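Local coordinates for omega transaminase (Pseudomonas sp., PDB 5LHA), which catalyses transfer of amino groups between amines and carbonyl acceptors, using a pyridoxal 5'-phosphate cofactor that it holds here in the pyridoxamine form, at residues A[389-394]-A[427-432]; A[351-356]-A[435-440]; A[258-263]-A[285-290]; A[298-303]-A[334-339]. All coordinates share one frame; numbering follows the deposited sequence.

Contact 1 (A[389-394]-A[427-432]); sequences ALDLVS and GNKIIL
The carboxylate of Asp-391 and the carboxamide of Asn-428 cross at a slant, their planes turned 60° apart, with Asn-428 ND2 lying 2.6 Å from Asp-391 OD1 in a weak, bent hydrogen bond. The same nitrogen gives a much straighter bond to Leu-392 O, modelled at a very short 2.5 Å, a length best taken as doubtful. Asn-428 CG stands between its backbone N and carbonyl carbon (chi1 73°), which turns the amide toward Leu-392 O and the Asp-391 carboxylate. At the other end of that amide OD1 accepts from Lys-429 NZ, whose chain is extended as far as CE and bent only at the last torsion, which turns NZ to the amide. Lys-429 runs alongside Asp-391, pointing the same way, and its CE comes 3.6 Å from Asp-391 OD2. No direct salt bridge forms between the two; OD2 is paired instead with Arg-194 and Arg-382. On the other face Leu-390 CD1 does most of the touching, 3.8 Å from Ile-430 CB and 3.9 Å from Leu-432 CG. Helix 440-457 covers this side, Leu-450 meeting Leu-432 and Phe-454 meeting Leu-392. Beside the Asp-391/Lys-429 pair, Ala-389 CB touches Ile-431 CD1. Leu-390 and Ile-430 form the hydrogen-bonded pair, bonded N to O in both directions, and Leu-392 N adds a bond to Asn-428 O. These are neighbouring antiparallel strands in the mixed sheet of N- and C-terminal strands, which belongs to the small domain of a fold type I aminotransferase.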
loop_
_atom_site.group_PDB
_atom_site.type_symbol
_atom_site.label_atom_id
_atom_site.label_comp_id
_atom_site.label_asym_id
_atom_site.label_seq_id
_atom_site.Cartn_x
_atom_site.Cartn_y
_atom_site.Cartn_z
ATOM N N ALA A 389 -20.014 17.383 25.222
ATOM C CA ALA A 389 -20.469 17.762 23.891
ATOM C C ALA A 389 -21.982 17.900 23.877
ATOM O O ALA A 389 -22.702 17.075 24.450
ATOM C CB ALA A 389 -20.044 16.748 22.831
ATOM N N LEU A 390 -22.453 18.949 23.214
ATOM C CA LEU A 390 -23.868 19.139 22.938
ATOM C C LEU A 390 -24.105 18.724 21.493
ATOM O O LEU A 390 -23.497 19.283 20.578
ATOM C CB LEU A 390 -24.278 20.594 23.178
ATOM C CG LEU A 390 -24.016 21.181 24.574
ATOM C CD1 LEU A 390 -22.664 21.881 24.609
ATOM C CD2 LEU A 390 -25.120 22.150 24.995
ATOM N N ASP A 391 -24.937 17.719 21.289
ATOM C CA ASP A 391 -25.143 17.160 19.957
ATOM C C ASP A 391 -26.392 17.778 19.320
ATOM O O ASP A 391 -27.523 17.484 19.724
ATOM C CB ASP A 391 -25.231 15.638 20.029
ATOM C CG ASP A 391 -24.937 14.991 18.701
ATOM O OD1 ASP A 391 -25.401 15.525 17.664
ATOM O OD2 ASP A 391 -24.201 13.976 18.695
ATOM N N LEU A 392 -26.188 18.606 18.299
ATOM C CA LEU A 392 -27.282 19.311 17.652
ATOM C C LEU A 392 -27.767 18.490 16.463
ATOM O O LEU A 392 -26.966 18.032 15.643
ATOM C CB LEU A 392 -26.852 20.709 17.200
ATOM C CG LEU A 392 -26.181 21.668 18.198
ATOM C CD1 LEU A 392 -25.825 22.976 17.509
ATOM C CD2 LEU A 392 -27.039 21.937 19.443
ATOM N N VAL A 393 -29.080 18.284 16.396
ATOM C CA VAL A 393 -29.709 17.470 15.371
ATOM C C VAL A 393 -30.798 18.286 14.696
ATOM O O VAL A 393 -31.312 19.265 15.245
ATOM C CB VAL A 393 -30.300 16.171 15.948
ATOM C CG1 VAL A 393 -29.234 15.400 16.685
ATOM C CG2 VAL A 393 -31.470 16.493 16.873
ATOM N N SER A 394 -31.143 17.872 13.478
ATOM C CA SER A 394 -32.296 18.436 12.789
ATOM C C SER A 394 -33.591 17.725 13.149
ATOM O O SER A 394 -34.671 18.314 12.999
ATOM C CB SER A 394 -32.079 18.390 11.272
ATOM O OG SER A 394 -31.511 17.154 10.871
ATOM N N GLY A 427 -18.281 20.328 13.622
ATOM C CA GLY A 427 -19.418 19.731 12.938
ATOM C C GLY A 427 -20.729 20.215 13.536
ATOM O O GLY A 427 -20.998 21.421 13.618
ATOM N N ASN A 428 -21.547 19.277 14.015
ATOM C CA ASN A 428 -22.855 19.604 14.564
ATOM C C ASN A 428 -22.852 19.628 16.086
ATOM O O ASN A 428 -23.925 19.662 16.699
ATOM C CB ASN A 428 -23.899 18.605 14.069
ATOM C CG ASN A 428 -23.758 17.250 14.725
ATOM O OD1 ASN A 428 -22.743 16.574 14.576
ATOM N ND2 ASN A 428 -24.788 16.839 15.452
ATOM N N LYS A 429 -21.672 19.644 16.702
ATOM C CA LYS A 429 -21.532 19.478 18.140
ATOM C C LYS A 429 -20.746 20.639 18.736
ATOM O O LYS A 429 -19.718 21.052 18.186
ATOM C CB LYS A 429 -20.816 18.157 18.455
ATOM C CG LYS A 429 -21.332 16.968 17.652
ATOM C CD LYS A 429 -20.564 15.693 17.959
ATOM C CE LYS A 429 -21.063 14.540 17.106
ATOM N NZ LYS A 429 -20.950 14.856 15.649
ATOM N N ILE A 430 -21.224 21.151 19.868
ATOM C CA ILE A 430 -20.511 22.172 20.632
ATOM C C ILE A 430 -19.679 21.468 21.694
ATOM O O ILE A 430 -20.213 20.710 22.513
ATOM C CB ILE A 430 -21.473 23.180 21.283
ATOM C CG1 ILE A 430 -22.499 23.732 20.292
ATOM C CG2 ILE A 430 -20.686 24.328 21.898
ATOM C CD1 ILE A 430 -21.951 24.795 19.361
ATOM N N ILE A 431 -18.368 21.708 21.680
ATOM C CA ILE A 431 -17.447 21.107 22.639
ATOM C C ILE A 431 -17.186 22.096 23.770
ATOM O O ILE A 431 -16.868 23.267 23.525
ATOM C CB ILE A 431 -16.125 20.686 21.967
ATOM C CG1 ILE A 431 -16.368 19.671 20.846
ATOM C CG2 ILE A 431 -15.141 20.162 22.997
ATOM C CD1 ILE A 431 -17.328 18.564 21.195
ATOM N N LEU A 432 -17.301 21.612 25.006
ATOM C CA LEU A 432 -16.906 22.323 26.217
ATOM C C LEU A 432 -15.677 21.622 26.788
ATOM O O LEU A 432 -15.729 20.425 27.063
ATOM C CB LEU A 432 -18.043 22.313 27.239
ATOM C CG LEU A 432 -19.449 22.627 26.716
ATOM C CD1 LEU A 432 -20.475 22.673 27.840
ATOM C CD2 LEU A 432 -19.474 23.915 25.915
#

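Contact 2 (A[351-356]-A[435-440]); sequences EDLPGN and PLTLTR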
loop_
_atom_site.group_PDB
_atom_site.type_symbol
_atom_site.label_atom_id
_atom_site.label_comp_id
_atom_site.label_asym_id
_atom_site.label_seq_id
_atom_site.Cartn_x
_atom_site.Cartn_y
_atom_site.Cartn_z
ATOM N N GLU A 351 -3.295 20.208 43.506
ATOM C CA GLU A 351 -4.634 20.782 43.505
ATOM C C GLU A 351 -5.731 19.785 43.145
ATOM O O GLU A 351 -6.881 20.199 42.957
ATOM C CB GLU A 351 -4.652 21.980 42.559
ATOM C CG GLU A 351 -3.650 23.032 43.009
ATOM C CD GLU A 351 -3.611 24.252 42.134
ATOM O OE1 GLU A 351 -4.316 24.282 41.105
ATOM O OE2 GLU A 351 -2.838 25.176 42.455
ATOM N N ASP A 352 -5.417 18.493 43.124
ATOM C CA ASP A 352 -6.314 17.420 42.684
ATOM C C ASP A 352 -7.191 17.838 41.503
ATOM O O ASP A 352 -8.418 17.830 41.571
ATOM C CB ASP A 352 -7.180 16.945 43.844
ATOM C CG ASP A 352 -7.924 15.654 43.540
ATOM O OD1 ASP A 352 -7.468 14.859 42.682
ATOM O OD2 ASP A 352 -8.975 15.433 44.179
ATOM N N LEU A 353 -6.541 18.177 40.393
ATOM C CA LEU A 353 -7.286 18.606 39.220
ATOM C C LEU A 353 -8.110 17.452 38.644
ATOM O O LEU A 353 -9.192 17.702 38.091
ATOM C CB LEU A 353 -6.347 19.196 38.168
ATOM C CG LEU A 353 -5.655 20.492 38.593
ATOM C CD1 LEU A 353 -4.883 21.107 37.432
ATOM C CD2 LEU A 353 -6.672 21.470 39.167
ATOM N N PRO A 354 -7.658 16.190 38.727
ATOM C CA PRO A 354 -8.577 15.099 38.363
ATOM C C PRO A 354 -9.813 15.068 39.244
ATOM O O PRO A 354 -10.907 14.762 38.757
ATOM C CB PRO A 354 -7.714 13.842 38.519
ATOM C CG PRO A 354 -6.329 14.312 38.345
ATOM C CD PRO A 354 -6.281 15.688 38.917
ATOM N N GLY A 355 -9.659 15.378 40.535
ATOM C CA GLY A 355 -10.805 15.419 41.428
ATOM C C GLY A 355 -11.729 16.594 41.160
ATOM O O GLY A 355 -12.954 16.462 41.251
ATOM N N ASN A 356 -11.163 17.766 40.864
ATOM C CA ASN A 356 -11.998 18.918 40.527
ATOM C C ASN A 356 -12.785 18.691 39.242
ATOM O O ASN A 356 -13.935 19.135 39.128
ATOM C CB ASN A 356 -11.156 20.186 40.404
ATOM C CG ASN A 356 -12.018 21.426 40.314
ATOM O OD1 ASN A 356 -12.749 21.740 41.246
ATOM N ND2 ASN A 356 -11.970 22.114 39.178
ATOM N N PRO A 435 -10.406 24.820 31.467
ATOM C CA PRO A 435 -9.337 24.387 32.377
ATOM C C PRO A 435 -9.897 23.551 33.516
ATOM O O PRO A 435 -11.055 23.692 33.913
ATOM C CB PRO A 435 -8.737 25.704 32.880
ATOM C CG PRO A 435 -9.008 26.689 31.766
ATOM C CD PRO A 435 -10.338 26.268 31.179
ATOM N N LEU A 436 -9.061 22.653 34.029
ATOM C CA LEU A 436 -9.497 21.761 35.097
ATOM C C LEU A 436 -9.619 22.471 36.438
ATOM O O LEU A 436 -10.139 21.880 37.391
ATOM C CB LEU A 436 -8.538 20.576 35.200
ATOM C CG LEU A 436 -8.407 19.776 33.895
ATOM C CD1 LEU A 436 -7.695 18.449 34.122
ATOM C CD2 LEU A 436 -9.752 19.550 33.199
ATOM N N THR A 437 -9.160 23.717 36.530
ATOM C CA THR A 437 -9.372 24.547 37.706
ATOM C C THR A 437 -10.745 25.213 37.727
ATOM O O THR A 437 -11.002 26.008 38.636
ATOM C CB THR A 437 -8.269 25.604 37.809
ATOM O OG1 THR A 437 -8.259 26.408 36.624
ATOM C CG2 THR A 437 -6.908 24.935 37.998
ATOM N N LEU A 438 -11.619 24.896 36.768
ATOM C CA LEU A 438 -12.953 25.484 36.711
ATOM C C LEU A 438 -13.668 25.362 38.051
ATOM O O LEU A 438 -13.613 24.326 38.714
ATOM C CB LEU A 438 -13.779 24.799 35.628
ATOM C CG LEU A 438 -15.071 25.510 35.239
ATOM C CD1 LEU A 438 -14.777 26.603 34.232
ATOM C CD2 LEU A 438 -16.065 24.518 34.676
ATOM N N THR A 439 -14.335 26.435 38.456
ATOM C CA THR A 439 -15.064 26.462 39.715
ATOM C C THR A 439 -16.558 26.261 39.479
ATOM O O THR A 439 -17.042 26.265 38.343
ATOM C CB THR A 439 -14.809 27.781 40.449
ATOM O OG1 THR A 439 -15.356 28.867 39.692
ATOM C CG2 THR A 439 -13.319 28.002 40.624
ATOM N N ARG A 440 -17.289 26.057 40.579
ATOM C CA ARG A 440 -18.748 26.075 40.519
ATOM C C ARG A 440 -19.240 27.339 39.826
ATOM O O ARG A 440 -20.067 27.285 38.908
ATOM C CB ARG A 440 -19.340 26.002 41.927
ATOM C CG ARG A 440 -19.196 24.683 42.656
ATOM C CD ARG A 440 -20.089 24.709 43.888
ATOM N NE ARG A 440 -20.033 23.489 44.689
ATOM C CZ ARG A 440 -20.552 23.390 45.908
ATOM N NH1 ARG A 440 -21.152 24.438 46.455
ATOM N NH2 ARG A 440 -20.469 22.253 46.583
#
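Asn-356 reaches from the first turn of helix 353-368 into the loop 435-440, and each step of its side chain lies against a carbonyl there. CB is 3.6 Å from Leu-436 O. CG, set anti to the backbone N (chi1 -169°), carries the amide between the carbonyls of Leu-436 and Leu-438. At the tip ND2 spends both its hydrogens: one bond runs to Leu-436 O at 2.6 Å, the other to Leu-438 O at 2.8 Å and almost straight (175°). Both acceptors lie close to the amide plane, although the amide nitrogen is tilted by 29° from the carbonyl plane of Leu-436, so the flat group is gripped at two points and its rotation is fixed. The loop offers the two carbonyls together because Pro-435 to Leu-438 form a type I beta turn, closed by Leu-438 N on Pro-435 O. The turn leads directly into helix 440-457, N-capped by Thr-439 through Glu-442 N, while Asp-352 caps helix 353-368 with a weak bond from Gly-355 N; the contact thus joins the starts of two helices. Apolar packing lies beside the polar grip. Leu-353 CB meets Leu-436 CB at 3.9 Å, and Leu-353 CD2 runs alongside Thr-437, 3.7 Å from its CG2. Thr-437 keeps that methyl for the helix and gives OG1 to Asn-45 ND2. Glu-351, extended beyond CG, crosses the same methyl at 4.1 Å from OE1, its other oxygen OE2 forming a salt bridge with Arg-71.

Contact 3 (A[258-263]-A[285-290]); sequences GILLIA and APDILC
Strands 260-263 and 288-290 run parallel, their axes 4.8 Å apart at closest and 22° from aligned, with Ile-262 paired to Ile-288 and Ala-263 to Leu-289. Leu-261 O takes two donors where the second strand starts, Asp-287 N at 2.7 Å and Ile-288 N at 3.2 Å; beyond them Ala-263 N bonds to Ile-288 O, and Cys-290 N to Ala-263 O. Asp-287 extends the pairing by its side chain: OD2 accepts from Leu-261 N at 2.8 Å, nearly straight (167°), through the lone pair facing away from OD1. The same oxygen forms a salt bridge with Arg-251, and OD1 accepts from Asn-308. This is a beta-alpha-beta crossover in the central sheet of the fold type I large domain; Ala-263 directly precedes Asp-264 of the PMP pocket, and the Cys-290 side chain lies about 7 Å from the cofactor. On the face that carries Cys-290, Ile-262 and Ile-288 lie side by side, Ile-262 CG1 3.9 Å from Ile-288 CD1, while Ile-262 CG2 meets Cys-290 SG. On the opposite face Ala-263 CB sits 3.5 Å from Pro-286 CG and 3.9 Å from Leu-289 CD2. The Leu-260 side chain crosses that of Asp-287 at about a right angle, CD2 nearest the carboxylate carbon CG.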
loop_
_atom_site.group_PDB
_atom_site.type_symbol
_atom_site.label_atom_id
_atom_site.label_comp_id
_atom_site.label_asym_id
_atom_site.label_seq_id
_atom_site.Cartn_x
_atom_site.Cartn_y
_atom_site.Cartn_z
ATOM N N GLY A 258 -2.661 -11.388 22.049
ATOM C CA GLY A 258 -1.407 -10.694 22.256
ATOM C C GLY A 258 -1.316 -9.328 21.623
ATOM O O GLY A 258 -0.223 -8.754 21.584
ATOM N N ILE A 259 -2.440 -8.779 21.154
ATOM C CA ILE A 259 -2.438 -7.499 20.459
ATOM C C ILE A 259 -2.160 -6.384 21.451
ATOM O O ILE A 259 -2.695 -6.373 22.567
ATOM C CB ILE A 259 -3.788 -7.297 19.752
ATOM C CG1 ILE A 259 -3.946 -8.346 18.645
ATOM C CG2 ILE A 259 -3.948 -5.849 19.246
ATOM C CD1 ILE A 259 -5.355 -8.495 18.132
ATOM N N LEU A 260 -1.299 -5.448 21.061
ATOM C CA LEU A 260 -0.964 -4.333 21.931
ATOM C C LEU A 260 -2.116 -3.342 21.978
ATOM O O LEU A 260 -2.686 -2.976 20.942
ATOM C CB LEU A 260 0.297 -3.627 21.440
ATOM C CG LEU A 260 1.561 -4.463 21.281
ATOM C CD1 LEU A 260 2.627 -3.618 20.607
ATOM C CD2 LEU A 260 2.045 -4.971 22.632
ATOM N N LEU A 261 -2.433 -2.872 23.182
ATOM C CA LEU A 261 -3.506 -1.903 23.379
ATOM C C LEU A 261 -2.872 -0.546 23.644
ATOM O O LEU A 261 -2.193 -0.359 24.659
ATOM C CB LEU A 261 -4.433 -2.338 24.512
ATOM C CG LEU A 261 -5.585 -1.381 24.819
ATOM C CD1 LEU A 261 -6.437 -1.122 23.582
ATOM C CD2 LEU A 261 -6.437 -1.946 25.944
ATOM N N ILE A 262 -3.081 0.383 22.714
ATOM C CA ILE A 262 -2.582 1.750 22.808
ATOM C C ILE A 262 -3.704 2.649 23.289
ATOM O O ILE A 262 -4.723 2.798 22.608
ATOM C CB ILE A 262 -2.040 2.256 21.462
ATOM C CG1 ILE A 262 -0.920 1.352 20.947
ATOM C CG2 ILE A 262 -1.570 3.685 21.594
ATOM C CD1 ILE A 262 -0.575 1.612 19.518
ATOM N N ALA A 263 -3.519 3.258 24.451
ATOM C CA ALA A 263 -4.437 4.268 24.942
ATOM C C ALA A 263 -3.968 5.630 24.447
ATOM O O ALA A 263 -2.848 6.058 24.748
ATOM C CB ALA A 263 -4.516 4.250 26.465
ATOM N N ALA A 285 -5.130 -1.312 32.281
ATOM C CA ALA A 285 -3.741 -1.007 31.982
ATOM C C ALA A 285 -3.474 -1.288 30.509
ATOM O O ALA A 285 -3.426 -2.462 30.109
ATOM C CB ALA A 285 -2.802 -1.830 32.858
ATOM N N PRO A 286 -3.324 -0.274 29.669
ATOM C CA PRO A 286 -2.943 -0.511 28.275
ATOM C C PRO A 286 -1.454 -0.820 28.168
ATOM O O PRO A 286 -0.704 -0.738 29.133
ATOM C CB PRO A 286 -3.294 0.808 27.586
ATOM C CG PRO A 286 -3.156 1.826 28.669
ATOM C CD PRO A 286 -3.565 1.150 29.950
ATOM N N ASP A 287 -1.036 -1.206 26.963
ATOM C CA ASP A 287 0.375 -1.491 26.735
ATOM C C ASP A 287 1.179 -0.222 26.474
ATOM O O ASP A 287 2.359 -0.163 26.837
ATOM C CB ASP A 287 0.542 -2.467 25.557
ATOM C CG ASP A 287 -0.057 -3.841 25.835
ATOM O OD1 ASP A 287 0.585 -4.636 26.552
ATOM O OD2 ASP A 287 -1.161 -4.132 25.335
ATOM N N ILE A 288 0.570 0.790 25.846
ATOM C CA ILE A 288 1.236 2.032 25.457
ATOM C C ILE A 288 0.344 3.217 25.816
ATOM O O ILE A 288 -0.882 3.142 25.675
ATOM C CB ILE A 288 1.563 2.048 23.945
ATOM C CG1 ILE A 288 2.484 0.883 23.580
ATOM C CG2 ILE A 288 2.195 3.384 23.542
ATOM C CD1 ILE A 288 2.700 0.724 22.101
ATOM N N LEU A 289 0.959 4.303 26.299
ATOM C CA LEU A 289 0.284 5.576 26.549
ATOM C C LEU A 289 0.814 6.640 25.603
ATOM O O LEU A 289 2.031 6.757 25.427
ATOM C CB LEU A 289 0.494 6.059 27.984
ATOM C CG LEU A 289 -0.031 5.164 29.094
ATOM C CD1 LEU A 289 0.329 5.775 30.447
ATOM C CD2 LEU A 289 -1.536 4.979 28.941
ATOM N N CYS A 290 -0.100 7.407 24.999
ATOM C CA CYS A 290 0.215 8.596 24.206
ATOM C C CYS A 290 -0.253 9.854 24.939
ATOM O O CYS A 290 -1.444 9.990 25.242
ATOM C CB CYS A 290 -0.433 8.512 22.822
ATOM S SG CYS A 290 0.046 7.091 21.799
#

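Contact 4 (A[298-303]-A[334-339]); sequences GYIPLG and HPTACA
Ile-300 and Leu-302 touch Ala-337 from the loop that leads into strand 303-308, and the contact across the two segments is apolar. Ile-300 sends its CG2 branch, anti to the backbone N, against the helix: it lies 3.8 Å from Ala-337 CA and 3.9 Å from Ala-337 CB. Its CD1 comes more loosely to Thr-336 CG2. Leu-302 CD1 meets the Ala-337 methyl at 3.8 Å, with CG likewise anti to the backbone N (chi1 -177°). Between these two residues the chain brings Pro-301 O to 3.7 Å from Ala-337 CB, so the small methyl is touched by three consecutive residues. Helices 72-85 and 97-109 continue the packing through Ile-78 on Ile-300 and Leu-102 on Leu-302. The polar interactions belong to the start of helix 335-350, where His-334 is the N-cap. Its ND1 accepts two weak bonds, from Thr-336 N at 3.2 Å and from Ala-337 N at 3.4 Å. As in fold type I aminotransferases generally, whose active sites lie at the dimer interface, the contact sits where two subunits meet: His-334 NE2 bonds to Gly-298 O of the second subunit, and Gly-298 O here receives the same bond from His-334 of that subunit. With ND1 accepting, this is consistent with a hydrogen on NE2. Tyr-331 of the second subunit packs on Pro-301, whose side chain is about 8 Å from a bound PMP.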
loop_
_atom_site.group_PDB
_atom_site.type_symbol
_atom_site.label_atom_id
_atom_site.label_comp_id
_atom_site.label_asym_id
_atom_site.label_seq_id
_atom_site.Cartn_x
_atom_site.Cartn_y
_atom_site.Cartn_z
ATOM N N GLY A 298 0.040 23.317 27.835
ATOM C CA GLY A 298 0.197 24.115 26.642
ATOM C C GLY A 298 1.328 25.114 26.672
ATOM O O GLY A 298 1.566 25.780 25.658
ATOM N N TYR A 299 2.044 25.248 27.788
ATOM C CA TYR A 299 3.004 26.344 27.889
ATOM C C TYR A 299 4.166 26.153 26.923
ATOM O O TYR A 299 4.658 27.128 26.337
ATOM C CB TYR A 299 3.508 26.489 29.326
ATOM C CG TYR A 299 2.506 27.121 30.262
ATOM C CD1 TYR A 299 1.299 26.499 30.550
ATOM C CD2 TYR A 299 2.760 28.345 30.852
ATOM C CE1 TYR A 299 0.375 27.082 31.403
ATOM C CE2 TYR A 299 1.842 28.936 31.706
ATOM C CZ TYR A 299 0.652 28.297 31.978
ATOM O OH TYR A 299 -0.258 28.887 32.829
ATOM N N ILE A 300 4.600 24.911 26.729
ATOM C CA ILE A 300 5.689 24.571 25.817
ATOM C C ILE A 300 5.292 23.281 25.113
ATOM O O ILE A 300 4.770 22.365 25.768
ATOM C CB ILE A 300 7.028 24.381 26.547
ATOM C CG1 ILE A 300 7.343 25.549 27.486
ATOM C CG2 ILE A 300 8.146 24.213 25.526
ATOM C CD1 ILE A 300 7.737 26.838 26.803
ATOM N N PRO A 301 5.499 23.162 23.804
ATOM C CA PRO A 301 5.137 21.916 23.111
ATOM C C PRO A 301 5.900 20.731 23.681
ATOM O O PRO A 301 7.132 20.731 23.733
ATOM C CB PRO A 301 5.533 22.202 21.657
ATOM C CG PRO A 301 5.424 23.685 21.534
ATOM C CD PRO A 301 5.931 24.209 22.860
ATOM N N LEU A 302 5.157 19.721 24.132
ATOM C CA LEU A 302 5.778 18.481 24.573
ATOM C C LEU A 302 4.811 17.333 24.345
ATOM O O LEU A 302 3.624 17.438 24.659
ATOM C CB LEU A 302 6.159 18.547 26.060
ATOM C CG LEU A 302 6.883 17.364 26.707
ATOM C CD1 LEU A 302 8.322 17.230 26.204
ATOM C CD2 LEU A 302 6.834 17.415 28.225
ATOM N N GLY A 303 5.343 16.220 23.843
ATOM C CA GLY A 303 4.593 14.991 23.750
ATOM C C GLY A 303 5.410 13.859 24.341
ATOM O O GLY A 303 6.625 13.969 24.518
ATOM N N HIS A 334 13.261 17.996 25.144
ATOM C CA HIS A 334 13.641 19.399 25.192
ATOM C C HIS A 334 13.731 19.883 26.640
ATOM O O HIS A 334 12.753 19.756 27.393
ATOM C CB HIS A 334 12.619 20.222 24.397
ATOM C CG HIS A 334 13.049 21.630 24.114
ATOM N ND1 HIS A 334 13.016 22.625 25.067
ATOM C CD2 HIS A 334 13.526 22.208 22.985
ATOM C CE1 HIS A 334 13.452 23.754 24.539
ATOM N NE2 HIS A 334 13.770 23.528 23.277
ATOM N N PRO A 335 14.877 20.421 27.065
ATOM C CA PRO A 335 15.035 20.760 28.489
ATOM C C PRO A 335 14.017 21.771 28.968
ATOM O O PRO A 335 13.477 21.617 30.070
ATOM C CB PRO A 335 16.475 21.286 28.570
ATOM C CG PRO A 335 17.168 20.745 27.371
ATOM C CD PRO A 335 16.136 20.535 26.309
ATOM N N THR A 336 13.746 22.815 28.188
ATOM C CA THR A 336 12.757 23.781 28.643
ATOM C C THR A 336 11.383 23.128 28.743
ATOM O O THR A 336 10.661 23.332 29.730
ATOM C CB THR A 336 12.729 24.996 27.716
ATOM O OG1 THR A 336 14.064 25.490 27.551
ATOM C CG2 THR A 336 11.855 26.102 28.310
ATOM N N ALA A 337 11.036 22.284 27.763
ATOM C CA ALA A 337 9.752 21.592 27.790
ATOM C C ALA A 337 9.625 20.710 29.020
ATOM O O ALA A 337 8.600 20.727 29.708
ATOM C CB ALA A 337 9.578 20.761 26.516
ATOM N N CYS A 338 10.666 19.948 29.328
ATOM C CA CYS A 338 10.614 19.071 30.491
ATOM C C CYS A 338 10.434 19.878 31.773
ATOM O O CYS A 338 9.545 19.589 32.585
ATOM C CB CYS A 338 11.891 18.231 30.552
ATOM S SG CYS A 338 12.057 17.052 29.191
ATOM N N ALA A 339 11.259 20.922 31.946
ATOM C CA ALA A 339 11.179 21.795 33.114
ATOM C C ALA A 339 9.769 22.318 33.342
ATOM O O ALA A 339 9.274 22.328 34.477
ATOM C CB ALA A 339 12.160 22.962 32.960
#

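Counted from the N terminus, contact 3 comes first, closing the crossover between adjacent strands of the central large-domain sheet. The chain then passes Lys-293 of the cofactor pocket and opens contact 4, which folds the loop before strand 303-308 onto helix 335-350 beside the second subunit. Helix 353-368 follows that helix directly, and with it contact 2 opens. Its partner arrives only after the chain has built the C-terminal strands, so contact 1 opens and closes wholly within the span of contact 2; segments 427-432 and 435-440 adjoin in sequence. No loops cross. Contacts 1 and 3, their centres 30 Å apart, lie on opposite sides of the chain's centre, one in each of the two sheets.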